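Local coordinates for PROTEIN (hypothetical protein EF0366) (Enterococcus faecalis, PDB 1VPY) that is of unknown function but adopts the TIM alpha/beta barrel fold of the DUF72 family and binds zinc ions in the crystal, at residues A[43-48]-A[69-74]; A[75-80]-A[115-120]; A[79-84]-A[96-101]; A[100-105]-A[140-145]. All coordinates share one frame; numbering follows the deposited sequence.

Contact 1. Residues A[43-48]-A[69-74]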
loop_
_atom_site.group_PDB
_atom_site.type_symbol
_atom_site.label_atom_id
_atom_site.label_comp_id
_atom_site.label_asym_id
_atom_site.label_seq_id
_atom_site.Cartn_x
_atom_site.Cartn_y
_atom_site.Cartn_z
ATOM N N PRO A 43 4.802 -0.774 -14.293
ATOM C CA PRO A 43 3.562 -1.550 -14.275
ATOM C C PRO A 43 2.677 -1.296 -13.047
ATOM O O PRO A 43 1.590 -1.866 -12.940
ATOM C CB PRO A 43 4.076 -2.983 -14.236
ATOM C CG PRO A 43 5.350 -2.891 -13.428
ATOM C CD PRO A 43 5.900 -1.495 -13.617
ATOM N N LEU A 44 3.135 -0.454 -12.132
ATOM C CA LEU A 44 2.416 -0.243 -10.899
ATOM C C LEU A 44 2.621 1.172 -10.408
ATOM O O LEU A 44 3.716 1.720 -10.513
ATOM C CB LEU A 44 2.897 -1.247 -9.851
ATOM C CG LEU A 44 2.288 -1.290 -8.451
ATOM C CD1 LEU A 44 0.826 -1.736 -8.489
ATOM C CD2 LEU A 44 3.115 -2.217 -7.591
ATOM N N VAL A 45 1.556 1.767 -9.891
ATOM C CA VAL A 45 1.643 3.065 -9.252
ATOM C C VAL A 45 0.817 3.055 -7.973
ATOM O O VAL A 45 -0.176 2.342 -7.876
ATOM C CB VAL A 45 1.176 4.198 -10.190
ATOM C CG1 VAL A 45 -0.336 4.300 -10.218
ATOM C CG2 VAL A 45 1.794 5.531 -9.779
ATOM N N GLU A 46 1.249 3.825 -6.983
ATOM C CA GLU A 46 0.391 4.122 -5.854
ATOM C C GLU A 46 -0.068 5.556 -5.971
ATOM O O GLU A 46 0.744 6.467 -6.110
ATOM C CB GLU A 46 1.096 3.918 -4.524
ATOM C CG GLU A 46 0.197 4.234 -3.334
ATOM C CD GLU A 46 0.923 4.148 -2.018
ATOM O OE1 GLU A 46 1.634 3.154 -1.789
ATOM O OE2 GLU A 46 0.788 5.077 -1.206
HETATM N N MSE A 47 -1.379 5.747 -5.923
HETATM C CA MSE A 47 -1.941 7.077 -5.967
HETATM C C MSE A 47 -2.529 7.432 -4.620
HETATM O O MSE A 47 -3.388 6.717 -4.097
HETATM C CB MSE A 47 -2.976 7.175 -7.069
HETATM C CG MSE A 47 -2.364 6.990 -8.438
HETATM SE SE MSE A 47 -3.603 7.442 -9.862
HETATM C CE MSE A 47 -3.757 9.433 -9.593
ATOM N N ASP A 48 -2.033 8.536 -4.067
ATOM C CA ASP A 48 -2.433 9.010 -2.753
ATOM C C ASP A 48 -3.496 10.097 -2.826
ATOM O O ASP A 48 -4.063 10.485 -1.817
ATOM C CB ASP A 48 -1.206 9.518 -2.007
ATOM C CG ASP A 48 -0.271 8.397 -1.594
ATOM O OD1 ASP A 48 -0.604 7.209 -1.800
ATOM O OD2 ASP A 48 0.808 8.704 -1.055
ATOM N N GLU A 69 -3.413 -2.121 -20.738
ATOM C CA GLU A 69 -4.385 -3.150 -20.348
ATOM C C GLU A 69 -4.087 -3.847 -19.011
ATOM O O GLU A 69 -5.009 -4.248 -18.312
ATOM C CB GLU A 69 -4.565 -4.184 -21.476
ATOM C CG GLU A 69 -3.281 -4.902 -21.900
ATOM C CD GLU A 69 -3.449 -5.746 -23.169
ATOM O OE1 GLU A 69 -4.209 -5.336 -24.082
ATOM O OE2 GLU A 69 -2.806 -6.820 -23.251
ATOM N N ASN A 70 -2.815 -3.997 -18.657
ATOM C CA ASN A 70 -2.478 -4.671 -17.408
ATOM C C ASN A 70 -1.484 -3.906 -16.531
ATOM O O ASN A 70 -0.523 -4.469 -15.995
ATOM C CB ASN A 70 -2.064 -6.131 -17.644
ATOM C CG ASN A 70 -0.967 -6.263 -18.666
ATOM O OD1 ASN A 70 0.106 -5.669 -18.517
ATOM N ND2 ASN A 70 -1.224 -7.045 -19.720
ATOM N N PHE A 71 -1.748 -2.610 -16.405
ATOM C CA PHE A 71 -1.115 -1.751 -15.428
ATOM C C PHE A 71 -1.937 -1.873 -14.148
ATOM O O PHE A 71 -3.149 -2.075 -14.203
ATOM C CB PHE A 71 -1.155 -0.317 -15.961
ATOM C CG PHE A 71 -0.620 0.713 -15.010
ATOM C CD1 PHE A 71 0.723 1.066 -15.036
ATOM C CD2 PHE A 71 -1.464 1.351 -14.105
ATOM C CE1 PHE A 71 1.224 2.027 -14.150
ATOM C CE2 PHE A 71 -0.973 2.310 -13.215
ATOM C CZ PHE A 71 0.374 2.646 -13.242
ATOM N N ARG A 72 -1.296 -1.771 -12.992
ATOM C CA ARG A 72 -2.042 -1.876 -11.742
ATOM C C ARG A 72 -1.948 -0.628 -10.884
ATOM O O ARG A 72 -0.945 0.084 -10.913
ATOM C CB ARG A 72 -1.637 -3.121 -10.951
ATOM C CG ARG A 72 -1.888 -4.434 -11.699
ATOM C CD ARG A 72 -3.370 -4.755 -11.884
ATOM N NE ARG A 72 -3.535 -5.982 -12.658
ATOM C CZ ARG A 72 -3.939 -6.033 -13.924
ATOM N NH1 ARG A 72 -4.252 -4.926 -14.583
ATOM N NH2 ARG A 72 -4.041 -7.202 -14.532
ATOM N N PHE A 73 -3.016 -0.383 -10.126
ATOM C CA PHE A 73 -3.109 0.760 -9.235
ATOM C C PHE A 73 -3.212 0.280 -7.807
ATOM O O PHE A 73 -4.011 -0.606 -7.503
ATOM C CB PHE A 73 -4.380 1.561 -9.519
ATOM C CG PHE A 73 -4.385 2.283 -10.830
ATOM C CD1 PHE A 73 -4.795 1.638 -11.993
ATOM C CD2 PHE A 73 -4.029 3.625 -10.898
ATOM C CE1 PHE A 73 -4.826 2.313 -13.206
ATOM C CE2 PHE A 73 -4.062 4.310 -12.099
ATOM C CZ PHE A 73 -4.457 3.652 -13.260
ATOM N N VAL A 74 -2.411 0.869 -6.930
ATOM C CA VAL A 74 -2.649 0.758 -5.504
ATOM C C VAL A 74 -3.310 2.068 -5.117
ATOM O O VAL A 74 -2.693 3.135 -5.177
ATOM C CB VAL A 74 -1.361 0.549 -4.692
ATOM C CG1 VAL A 74 -1.663 0.618 -3.193
ATOM C CG2 VAL A 74 -0.713 -0.788 -5.048
#
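Val-45 and Phe-71 make the first shell: CZ of the ring stands 3.5 Å from CB of Val-45, which meets the ring at its edge. In Phe-71, CG is anti to the backbone N (chi1 176°), carrying the ring across to the other strand, where the carbonyl oxygen of Pro-43 lies over one face. CG1 of Val-45 touches the same CZ and also reaches CD2 of Phe-73 at 3.8 Å. At the edge of the Phe-73 ring sits the selenium of Met-47, a selenomethionine, 5.0 Å from the ring centroid in a Met-aromatic contact. A face of the Phe-73 ring is covered in turn by CE2 of Phe-71, poised over its centre. On the other side of the sheet, CD1 of Leu-44 rests 3.7 Å from CB of Arg-72 and 3.9 Å from CG2 of Val-74.

Four backbone hydrogen bonds fix these positions, from Arg-72 N to Pro-43 O through to Met-47 N to Val-74 O. The one from Val-74 N to Val-45 O is 2.8 Å long and straight (179°). Farther out, Tyr-38 of helix 35-41 packs on both Val-45 and Phe-71, while the extended Glu-46 forms a salt bridge with Arg-204. Such parallel pairing of neighbouring strands, with Val-45 and Phe-73 facing the outer helices and Leu-44, Glu-46 and Val-74 facing inward, is the construction of a TIM barrel wall.

Contact 2. Residues A[75-80]-A[115-120]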
loop_
_atom_site.group_PDB
_atom_site.type_symbol
_atom_site.label_atom_id
_atom_site.label_comp_id
_atom_site.label_asym_id
_atom_site.label_seq_id
_atom_site.Cartn_x
_atom_site.Cartn_y
_atom_site.Cartn_z
HETATM N N MSE A 75 -4.579 1.977 -4.744
HETATM C CA MSE A 75 -5.364 3.142 -4.436
HETATM C C MSE A 75 -5.431 3.344 -2.929
HETATM O O MSE A 75 -6.002 2.530 -2.215
HETATM C CB MSE A 75 -6.763 2.970 -5.026
HETATM C CG MSE A 75 -7.561 4.251 -5.107
HETATM SE SE MSE A 75 -6.677 5.616 -6.226
HETATM C CE MSE A 75 -6.233 4.467 -7.875
ATOM N N LYS A 76 -4.835 4.426 -2.441
ATOM C CA LYS A 76 -4.911 4.733 -1.023
ATOM C C LYS A 76 -6.305 5.270 -0.690
ATOM O O LYS A 76 -6.767 6.222 -1.313
ATOM C CB LYS A 76 -3.827 5.731 -0.627
ATOM C CG LYS A 76 -3.597 5.805 0.878
ATOM C CD LYS A 76 -2.343 6.578 1.224
ATOM C CE LYS A 76 -2.144 6.559 2.728
ATOM N NZ LYS A 76 -1.178 7.575 3.182
ATOM N N VAL A 77 -6.974 4.645 0.274
ATOM C CA VAL A 77 -8.336 5.041 0.672
ATOM C C VAL A 77 -8.398 6.418 1.345
ATOM O O VAL A 77 -7.394 6.913 1.876
ATOM C CB VAL A 77 -9.006 3.982 1.603
ATOM C CG1 VAL A 77 -8.998 2.611 0.951
ATOM C CG2 VAL A 77 -8.325 3.937 2.957
ATOM N N TYR A 78 -9.582 7.022 1.310
ATOM C CA TYR A 78 -9.830 8.319 1.936
ATOM C C TYR A 78 -9.392 8.338 3.410
ATOM O O TYR A 78 -9.657 7.394 4.156
ATOM C CB TYR A 78 -11.315 8.703 1.791
ATOM C CG TYR A 78 -11.679 10.051 2.384
ATOM C CD1 TYR A 78 -11.129 11.232 1.878
ATOM C CD2 TYR A 78 -12.573 10.148 3.454
ATOM C CE1 TYR A 78 -11.456 12.476 2.426
ATOM C CE2 TYR A 78 -12.905 11.382 4.006
ATOM C CZ TYR A 78 -12.344 12.541 3.488
ATOM O OH TYR A 78 -12.670 13.768 4.027
ATOM N N SER A 79 -8.721 9.416 3.812
ATOM C CA SER A 79 -8.175 9.550 5.170
ATOM C C SER A 79 -9.168 9.188 6.276
ATOM O O SER A 79 -8.789 8.603 7.292
ATOM C CB SER A 79 -7.594 10.952 5.401
ATOM O OG SER A 79 -8.542 11.967 5.115
ATOM N N GLY A 80 -10.435 9.538 6.064
ATOM C CA GLY A 80 -11.509 9.200 6.992
ATOM C C GLY A 80 -11.697 7.710 7.219
ATOM O O GLY A 80 -12.077 7.289 8.315
ATOM N N PHE A 115 -4.835 -3.158 -8.098
ATOM C CA PHE A 115 -3.986 -4.059 -7.346
ATOM C C PHE A 115 -4.557 -4.236 -5.921
ATOM O O PHE A 115 -4.826 -5.359 -5.491
ATOM C CB PHE A 115 -2.536 -3.577 -7.336
ATOM C CG PHE A 115 -1.582 -4.559 -6.735
ATOM C CD1 PHE A 115 -1.104 -5.624 -7.477
ATOM C CD2 PHE A 115 -1.161 -4.422 -5.419
ATOM C CE1 PHE A 115 -0.217 -6.541 -6.924
ATOM C CE2 PHE A 115 -0.272 -5.335 -4.856
ATOM C CZ PHE A 115 0.197 -6.399 -5.620
ATOM N N ALA A 116 -4.772 -3.130 -5.214
ATOM C CA ALA A 116 -5.401 -3.173 -3.896
ATOM C C ALA A 116 -5.778 -1.775 -3.424
ATOM O O ALA A 116 -5.180 -0.793 -3.869
ATOM C CB ALA A 116 -4.475 -3.839 -2.884
ATOM N N PHE A 117 -6.781 -1.682 -2.552
ATOM C CA PHE A 117 -6.985 -0.461 -1.774
ATOM C C PHE A 117 -6.043 -0.482 -0.582
ATOM O O PHE A 117 -6.026 -1.457 0.175
ATOM C CB PHE A 117 -8.432 -0.326 -1.289
ATOM C CG PHE A 117 -9.405 -0.021 -2.383
ATOM C CD1 PHE A 117 -9.320 1.171 -3.094
ATOM C CD2 PHE A 117 -10.405 -0.923 -2.706
ATOM C CE1 PHE A 117 -10.216 1.455 -4.117
ATOM C CE2 PHE A 117 -11.308 -0.652 -3.731
ATOM C CZ PHE A 117 -11.213 0.536 -4.438
ATOM N N LEU A 118 -5.243 0.569 -0.425
ATOM C CA LEU A 118 -4.348 0.651 0.727
ATOM C C LEU A 118 -5.028 1.406 1.848
ATOM O O LEU A 118 -5.363 2.573 1.708
ATOM C CB LEU A 118 -2.988 1.277 0.375
ATOM C CG LEU A 118 -2.100 1.728 1.546
ATOM C CD1 LEU A 118 -1.571 0.566 2.399
ATOM C CD2 LEU A 118 -0.965 2.588 1.041
ATOM N N VAL A 119 -5.259 0.711 2.952
ATOM C CA VAL A 119 -5.775 1.340 4.160
ATOM C C VAL A 119 -4.597 1.408 5.127
ATOM O O VAL A 119 -4.178 0.394 5.692
ATOM C CB VAL A 119 -6.957 0.546 4.766
ATOM C CG1 VAL A 119 -7.576 1.298 5.930
ATOM C CG2 VAL A 119 -8.018 0.252 3.708
ATOM N N GLN A 120 -4.058 2.615 5.290
ATOM C CA GLN A 120 -2.835 2.835 6.048
ATOM C C GLN A 120 -3.131 3.612 7.341
ATOM O O GLN A 120 -3.565 4.765 7.285
ATOM C CB GLN A 120 -1.831 3.569 5.149
ATOM C CG GLN A 120 -0.486 3.887 5.782
ATOM C CD GLN A 120 -0.483 5.229 6.467
ATOM O OE1 GLN A 120 -0.709 6.268 5.836
ATOM N NE2 GLN A 120 -0.235 5.222 7.767
#
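Val-77 wedges a methyl between two side chains of strand 114-120, with CG1 3.7 Å from CB of Phe-117 and 3.8 Å from CG2 of Val-119. The contact joins two adjacent parallel strands of the TIM barrel, 72-76 and 114-120, and continues just past the end of the first. The fit is reciprocal: CG2 of Val-119 nestles against both branches of Val-77, whose own CG2 also rests on the carbonyl oxygen of Leu-118.

Two residues back along each strand, the broad shape belongs to Phe-117. Its CD1 side is met obliquely by CB of Met-75 at 3.7 Å, and CG follows near CE1. CG also touches SE of Met-105, and beyond it the selenomethionine chain bends away from Phe-117. Phe-117 is also touched edge-to-face by Phe-101 of helix 94-104, which marks this as the helix-facing side of the sheet.

Backbone hydrogen bonds hold the strands in step: Met-75 N to Ala-116 O, Leu-118 N to Met-75 O, and Val-77 N to Leu-118 O. On the side facing into the barrel, the extended Lys-76 runs alongside the branched Leu-118, pointing the same way, with CG 4.2 Å from CD2 of the leucine. Tyr-51 adds a cation-pi partner for the ammonium group. Beyond Leu-118, CB of Gln-120 lies 3.9 Å from CE of Lys-76, and a bend at chi2 (-90°) turns CD out of the extended line. There OE1 of Gln-120 accepts a hydrogen bond from NZ of Lys-76 at 3.0 Å, with the nitrogen in the plane of the amide carbonyl.

Contact 3. Residues A[79-84]-A[96-101]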
loop_
_atom_site.group_PDB
_atom_site.type_symbol
_atom_site.label_atom_id
_atom_site.label_comp_id
_atom_site.label_asym_id
_atom_site.label_seq_id
_atom_site.Cartn_x
_atom_site.Cartn_y
_atom_site.Cartn_z
ATOM N N SER A 79 -8.721 9.416 3.812
ATOM C CA SER A 79 -8.175 9.550 5.170
ATOM C C SER A 79 -9.168 9.188 6.276
ATOM O O SER A 79 -8.789 8.603 7.292
ATOM C CB SER A 79 -7.594 10.952 5.401
ATOM O OG SER A 79 -8.542 11.967 5.115
ATOM N N GLY A 80 -10.435 9.538 6.064
ATOM C CA GLY A 80 -11.509 9.200 6.992
ATOM C C GLY A 80 -11.697 7.710 7.219
ATOM O O GLY A 80 -12.077 7.289 8.315
ATOM N N ILE A 81 -11.430 6.911 6.185
ATOM C CA ILE A 81 -11.586 5.457 6.254
ATOM C C ILE A 81 -10.518 4.814 7.143
ATOM O O ILE A 81 -10.772 3.798 7.784
ATOM C CB ILE A 81 -11.627 4.817 4.833
ATOM C CG1 ILE A 81 -12.929 5.204 4.121
ATOM C CG2 ILE A 81 -11.511 3.299 4.900
ATOM C CD1 ILE A 81 -12.913 5.028 2.602
ATOM N N SER A 82 -9.335 5.418 7.197
ATOM C CA SER A 82 -8.261 4.906 8.048
ATOM C C SER A 82 -8.103 5.709 9.345
ATOM O O SER A 82 -7.003 5.817 9.897
ATOM C CB SER A 82 -6.946 4.842 7.273
ATOM O OG SER A 82 -6.704 6.061 6.607
ATOM N N CYS A 83 -9.220 6.262 9.818
ATOM C CA CYS A 83 -9.294 6.968 11.100
ATOM C C CYS A 83 -8.393 8.207 11.210
ATOM O O CYS A 83 -7.900 8.533 12.292
ATOM C CB CYS A 83 -9.042 5.997 12.266
ATOM S SG CYS A 83 -10.433 4.903 12.635
ATOM N N GLN A 84 -8.194 8.900 10.094
ATOM C CA GLN A 84 -7.316 10.071 10.067
ATOM C C GLN A 84 -8.030 11.333 9.601
ATOM O O GLN A 84 -7.777 12.425 10.121
ATOM C CB GLN A 84 -6.099 9.807 9.187
ATOM C CG GLN A 84 -5.074 8.909 9.838
ATOM C CD GLN A 84 -4.258 8.115 8.833
ATOM O OE1 GLN A 84 -4.804 7.389 7.997
ATOM N NE2 GLN A 84 -2.937 8.234 8.922
ATOM N N GLU A 96 -22.383 6.711 4.426
ATOM C CA GLU A 96 -22.391 7.700 3.349
ATOM C C GLU A 96 -20.987 7.881 2.763
ATOM O O GLU A 96 -20.823 8.043 1.549
ATOM C CB GLU A 96 -22.924 9.031 3.884
ATOM C CG GLU A 96 -23.192 10.107 2.835
ATOM C CD GLU A 96 -23.976 11.294 3.399
ATOM O OE1 GLU A 96 -25.133 11.094 3.837
ATOM O OE2 GLU A 96 -23.437 12.427 3.404
HETATM N N MSE A 97 -19.982 7.837 3.637
HETATM C CA MSE A 97 -18.586 7.990 3.246
HETATM C C MSE A 97 -18.069 6.798 2.430
HETATM O O MSE A 97 -17.383 6.980 1.423
HETATM C CB MSE A 97 -17.714 8.209 4.484
HETATM C CG MSE A 97 -16.230 8.347 4.173
HETATM SE SE MSE A 97 -15.064 8.487 5.741
HETATM C CE MSE A 97 -15.572 6.785 6.700
ATOM N N ILE A 98 -18.395 5.586 2.874
ATOM C CA ILE A 98 -18.026 4.378 2.147
ATOM C C ILE A 98 -18.679 4.329 0.761
ATOM O O ILE A 98 -18.015 3.986 -0.222
ATOM C CB ILE A 98 -18.325 3.101 2.978
ATOM C CG1 ILE A 98 -17.329 2.983 4.134
ATOM C CG2 ILE A 98 -18.280 1.841 2.116
ATOM C CD1 ILE A 98 -15.875 2.853 3.706
ATOM N N THR A 99 -19.960 4.697 0.685
ATOM C CA THR A 99 -20.696 4.744 -0.584
ATOM C C THR A 99 -20.072 5.716 -1.586
ATOM O O THR A 99 -19.990 5.413 -2.775
ATOM C CB THR A 99 -22.177 5.151 -0.382
ATOM O OG1 THR A 99 -22.704 4.504 0.777
ATOM C CG2 THR A 99 -23.020 4.778 -1.605
ATOM N N ALA A 100 -19.655 6.885 -1.103
ATOM C CA ALA A 100 -19.033 7.898 -1.952
ATOM C C ALA A 100 -17.714 7.394 -2.522
ATOM O O ALA A 100 -17.443 7.552 -3.717
ATOM C CB ALA A 100 -18.824 9.188 -1.178
ATOM N N PHE A 101 -16.908 6.771 -1.665
ATOM C CA PHE A 101 -15.633 6.200 -2.079
ATOM C C PHE A 101 -15.826 5.097 -3.118
ATOM O O PHE A 101 -15.225 5.146 -4.196
ATOM C CB PHE A 101 -14.830 5.690 -0.872
ATOM C CG PHE A 101 -13.455 5.188 -1.228
ATOM C CD1 PHE A 101 -12.402 6.078 -1.418
ATOM C CD2 PHE A 101 -13.214 3.824 -1.374
ATOM C CE1 PHE A 101 -11.129 5.616 -1.757
ATOM C CE2 PHE A 101 -11.948 3.353 -1.714
ATOM C CZ PHE A 101 -10.902 4.250 -1.903
#
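Ile-81 presents its CD1 methyl to the ring of Phe-101, a CH-pi contact in a meeting of loop and helix that is otherwise apolar contact and selenium against main chain. The methyl lies over a face of the ring, 4.2 Å from its centroid and 25° off the normal. It is displaced toward the CG end, with CD1 of Ile-81 3.9 Å from CG of Phe-101. The isoleucine approaches the phenylalanine at about a right angle. Its CG1 is anti to the carbonyl carbon (chi1 -69°), and the branch continues nearly extended to CD1.

Purely apolar contacts complete the seat of this branch. CD1 of Ile-98 comes to 3.8 Å from CG1 of Ile-81, and CE of Met-97, a selenomethionine, lies 4.0 Å from the same CG1. The Met-97 chain leaves the helix extended and bends only at chi3, which places CE.

A third kind of contact sets selenium against backbone. SE of Met-97 is 3.8 Å from CA of Gly-80, a close approach to the main chain at a residue without a side chain. No hydrogen bond spans the two segments. The loop is shaped internally, by a type I turn from Gly-80 to Cys-83 and by a backbone bond from Gln-84 N to Ser-79 O of 2.9 Å.

Helix 129-141 provides the next layer: Tyr-134 OH hydrogen-bonds to Ile-81 O, Ile-138 touches Ile-81, and Trp-141 packs on Ile-98. The loop leaving strand 72-76 is thus lodged between helix 94-104, to which it leads, and helix 129-141, while Phe-101 reaches past it to Phe-117 on strand 114-120.

Contact 4. Residues A[100-105]-A[140-145]. With ZN (zinc ion), chain D.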
loop_
_atom_site.group_PDB
_atom_site.type_symbol
_atom_site.label_atom_id
_atom_site.label_comp_id
_atom_site.label_asym_id
_atom_site.label_seq_id
_atom_site.Cartn_x
_atom_site.Cartn_y
_atom_site.Cartn_z
ATOM N N ALA A 100 -19.655 6.885 -1.103
ATOM C CA ALA A 100 -19.033 7.898 -1.952
ATOM C C ALA A 100 -17.714 7.394 -2.522
ATOM O O ALA A 100 -17.443 7.552 -3.717
ATOM C CB ALA A 100 -18.824 9.188 -1.178
ATOM N N PHE A 101 -16.908 6.771 -1.665
ATOM C CA PHE A 101 -15.633 6.200 -2.079
ATOM C C PHE A 101 -15.826 5.097 -3.118
ATOM O O PHE A 101 -15.225 5.146 -4.196
ATOM C CB PHE A 101 -14.830 5.690 -0.872
ATOM C CG PHE A 101 -13.455 5.188 -1.228
ATOM C CD1 PHE A 101 -12.402 6.078 -1.418
ATOM C CD2 PHE A 101 -13.214 3.824 -1.374
ATOM C CE1 PHE A 101 -11.129 5.616 -1.757
ATOM C CE2 PHE A 101 -11.948 3.353 -1.714
ATOM C CZ PHE A 101 -10.902 4.250 -1.903
ATOM N N LEU A 102 -16.676 4.121 -2.801
ATOM C CA LEU A 102 -16.912 2.981 -3.687
ATOM C C LEU A 102 -17.624 3.374 -4.980
ATOM O O LEU A 102 -17.460 2.705 -6.008
ATOM C CB LEU A 102 -17.698 1.882 -2.968
ATOM C CG LEU A 102 -17.035 1.135 -1.809
ATOM C CD1 LEU A 102 -18.014 0.145 -1.216
ATOM C CD2 LEU A 102 -15.759 0.419 -2.245
ATOM N N GLU A 103 -18.413 4.449 -4.920
ATOM C CA GLU A 103 -19.101 4.979 -6.102
ATOM C C GLU A 103 -18.110 5.648 -7.053
ATOM O O GLU A 103 -18.206 5.490 -8.271
ATOM C CB GLU A 103 -20.230 5.953 -5.717
ATOM N N SER A 104 -17.154 6.385 -6.492
ATOM C CA SER A 104 -16.140 7.056 -7.297
ATOM C C SER A 104 -15.108 6.065 -7.810
ATOM O O SER A 104 -14.554 6.251 -8.889
ATOM C CB SER A 104 -15.455 8.166 -6.503
ATOM O OG SER A 104 -14.315 7.690 -5.816
HETATM N N MSE A 105 -14.865 5.013 -7.037
HETATM C CA MSE A 105 -13.882 3.994 -7.410
HETATM C C MSE A 105 -14.415 2.937 -8.362
HETATM O O MSE A 105 -13.667 2.044 -8.772
HETATM C CB MSE A 105 -13.297 3.322 -6.167
HETATM C CG MSE A 105 -12.378 4.229 -5.376
HETATM SE SE MSE A 105 -10.861 4.855 -6.448
HETATM C CE MSE A 105 -10.755 6.747 -5.788
ATOM N N HIS A 140 -16.115 -5.800 5.893
ATOM C CA HIS A 140 -17.520 -5.754 5.499
ATOM C C HIS A 140 -17.788 -4.669 4.462
ATOM O O HIS A 140 -18.391 -4.947 3.429
ATOM C CB HIS A 140 -18.423 -5.566 6.717
ATOM C CG HIS A 140 -19.864 -5.378 6.370
ATOM N ND1 HIS A 140 -20.609 -6.349 5.735
ATOM C CD2 HIS A 140 -20.697 -4.330 6.560
ATOM C CE1 HIS A 140 -21.838 -5.906 5.548
ATOM N NE2 HIS A 140 -21.918 -4.683 6.041
ATOM N N TRP A 141 -17.330 -3.445 4.742
ATOM C CA TRP A 141 -17.479 -2.315 3.819
ATOM C C TRP A 141 -16.901 -2.596 2.445
ATOM O O TRP A 141 -17.394 -2.083 1.446
ATOM C CB TRP A 141 -16.796 -1.059 4.361
ATOM C CG TRP A 141 -17.497 -0.396 5.495
ATOM C CD1 TRP A 141 -18.826 -0.468 5.801
ATOM C CD2 TRP A 141 -16.909 0.479 6.464
ATOM N NE1 TRP A 141 -19.100 0.293 6.912
ATOM C CE2 TRP A 141 -17.942 0.888 7.338
ATOM C CE3 TRP A 141 -15.608 0.955 6.681
ATOM C CZ2 TRP A 141 -17.713 1.745 8.417
ATOM C CZ3 TRP A 141 -15.381 1.807 7.749
ATOM C CH2 TRP A 141 -16.429 2.194 8.606
ATOM N N PHE A 142 -15.843 -3.396 2.399
ATOM C CA PHE A 142 -15.152 -3.661 1.145
ATOM C C PHE A 142 -15.432 -5.040 0.554
ATOM O O PHE A 142 -14.580 -5.607 -0.131
ATOM C CB PHE A 142 -13.657 -3.392 1.290
ATOM C CG PHE A 142 -13.314 -1.932 1.316
ATOM C CD1 PHE A 142 -13.126 -1.225 0.129
ATOM C CD2 PHE A 142 -13.196 -1.250 2.527
ATOM C CE1 PHE A 142 -12.812 0.137 0.154
ATOM C CE2 PHE A 142 -12.886 0.104 2.556
ATOM C CZ PHE A 142 -12.694 0.798 1.370
ATOM N N LYS A 143 -16.630 -5.560 0.821
ATOM C CA LYS A 143 -17.141 -6.781 0.192
ATOM C C LYS A 143 -16.025 -7.776 -0.108
ATOM O O LYS A 143 -15.362 -8.256 0.811
ATOM C CB LYS A 143 -17.940 -6.439 -1.076
ATOM N N ASP A 144 -15.802 -8.065 -1.388
ATOM C CA ASP A 144 -14.780 -9.032 -1.790
ATOM C C ASP A 144 -13.624 -8.355 -2.521
ATOM O O ASP A 144 -12.970 -8.962 -3.372
ATOM C CB ASP A 144 -15.404 -10.126 -2.655
ATOM C CG ASP A 144 -16.502 -10.882 -1.932
ATOM O OD1 ASP A 144 -16.175 -11.724 -1.059
ATOM O OD2 ASP A 144 -17.693 -10.633 -2.240
ATOM N N LEU A 145 -13.368 -7.099 -2.161
ATOM C CA LEU A 145 -12.348 -6.278 -2.805
ATOM C C LEU A 145 -10.981 -6.486 -2.150
ATOM O O LEU A 145 -10.908 -6.709 -0.935
ATOM C CB LEU A 145 -12.752 -4.798 -2.761
ATOM C CG LEU A 145 -13.989 -4.419 -3.581
ATOM C CD1 LEU A 145 -14.422 -3.007 -3.277
ATOM C CD2 LEU A 145 -13.740 -4.604 -5.081
HETATM ZN ZN ZN D . -22.966 -2.926 5.704
#
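Leu-102 lays its CD2 methyl obliquely against the ring of Phe-142, 3.8 Å from CE1. It joins helix 94-104 to the turn just after helix 129-141, two helices on the outside of the TIM barrel. The same CD2 also meets CD1 of Leu-145 at 3.8 Å, and the other methyl, CD1 of Leu-102, turns to the carbonyl oxygen of Trp-141 at 3.5 Å. One leucine therefore touches both the end of the helix and the turn that follows it.

Phe-101 adds an aromatic contact. Its CE2 stands at the edge of the Phe-142 ring, 3.8 Å from CE1 of Phe-142, and the two side chains cross at about a right angle. CG of Met-105, one turn onward, covers the face of the Phe-101 ring opposite Ile-81.

Both backbones are closing their helices here. Phe-101 O accepts from Met-105 N and from Ser-104 OG, so the last turn of helix 94-104 is gripped twice at one carbonyl. Across the contact, Phe-142 is the first residue to leave helical geometry, and a type II' turn carries the chain to Leu-145, with Leu-145 N bonded to Phe-142 O at 2.8 Å. Arg-139 NH2 binds the carbonyl oxygens of both Phe-142 and Leu-145. Away from this apolar meeting, the exposed His-140 coordinates a zinc ion through NE2 at 2.1 Å.

Overall arrangement
The four contacts run from the barrel wall (1 and 2) to the surrounding helices and loop (3 and 4), and all are buried. Contacts 1 and 2 share strand 72-76 and form adjoining strips of wall; contact 2 lies closest to the chain's centre. Both rest on backbone hydrogen bonds, with a mix of apolar and charged or polar side chains directed inward. Contacts 3 and 4, farther out at about 16 Å from the centre, share helix 94-104 and have no hydrogen bond across their segments; apolar side chains do the joining, and contact 4 also carries an exposed zinc-binding histidine at its margin. Phe-101 serves both and, against Phe-117, ties them to contact 2. Contact 1 touches neither.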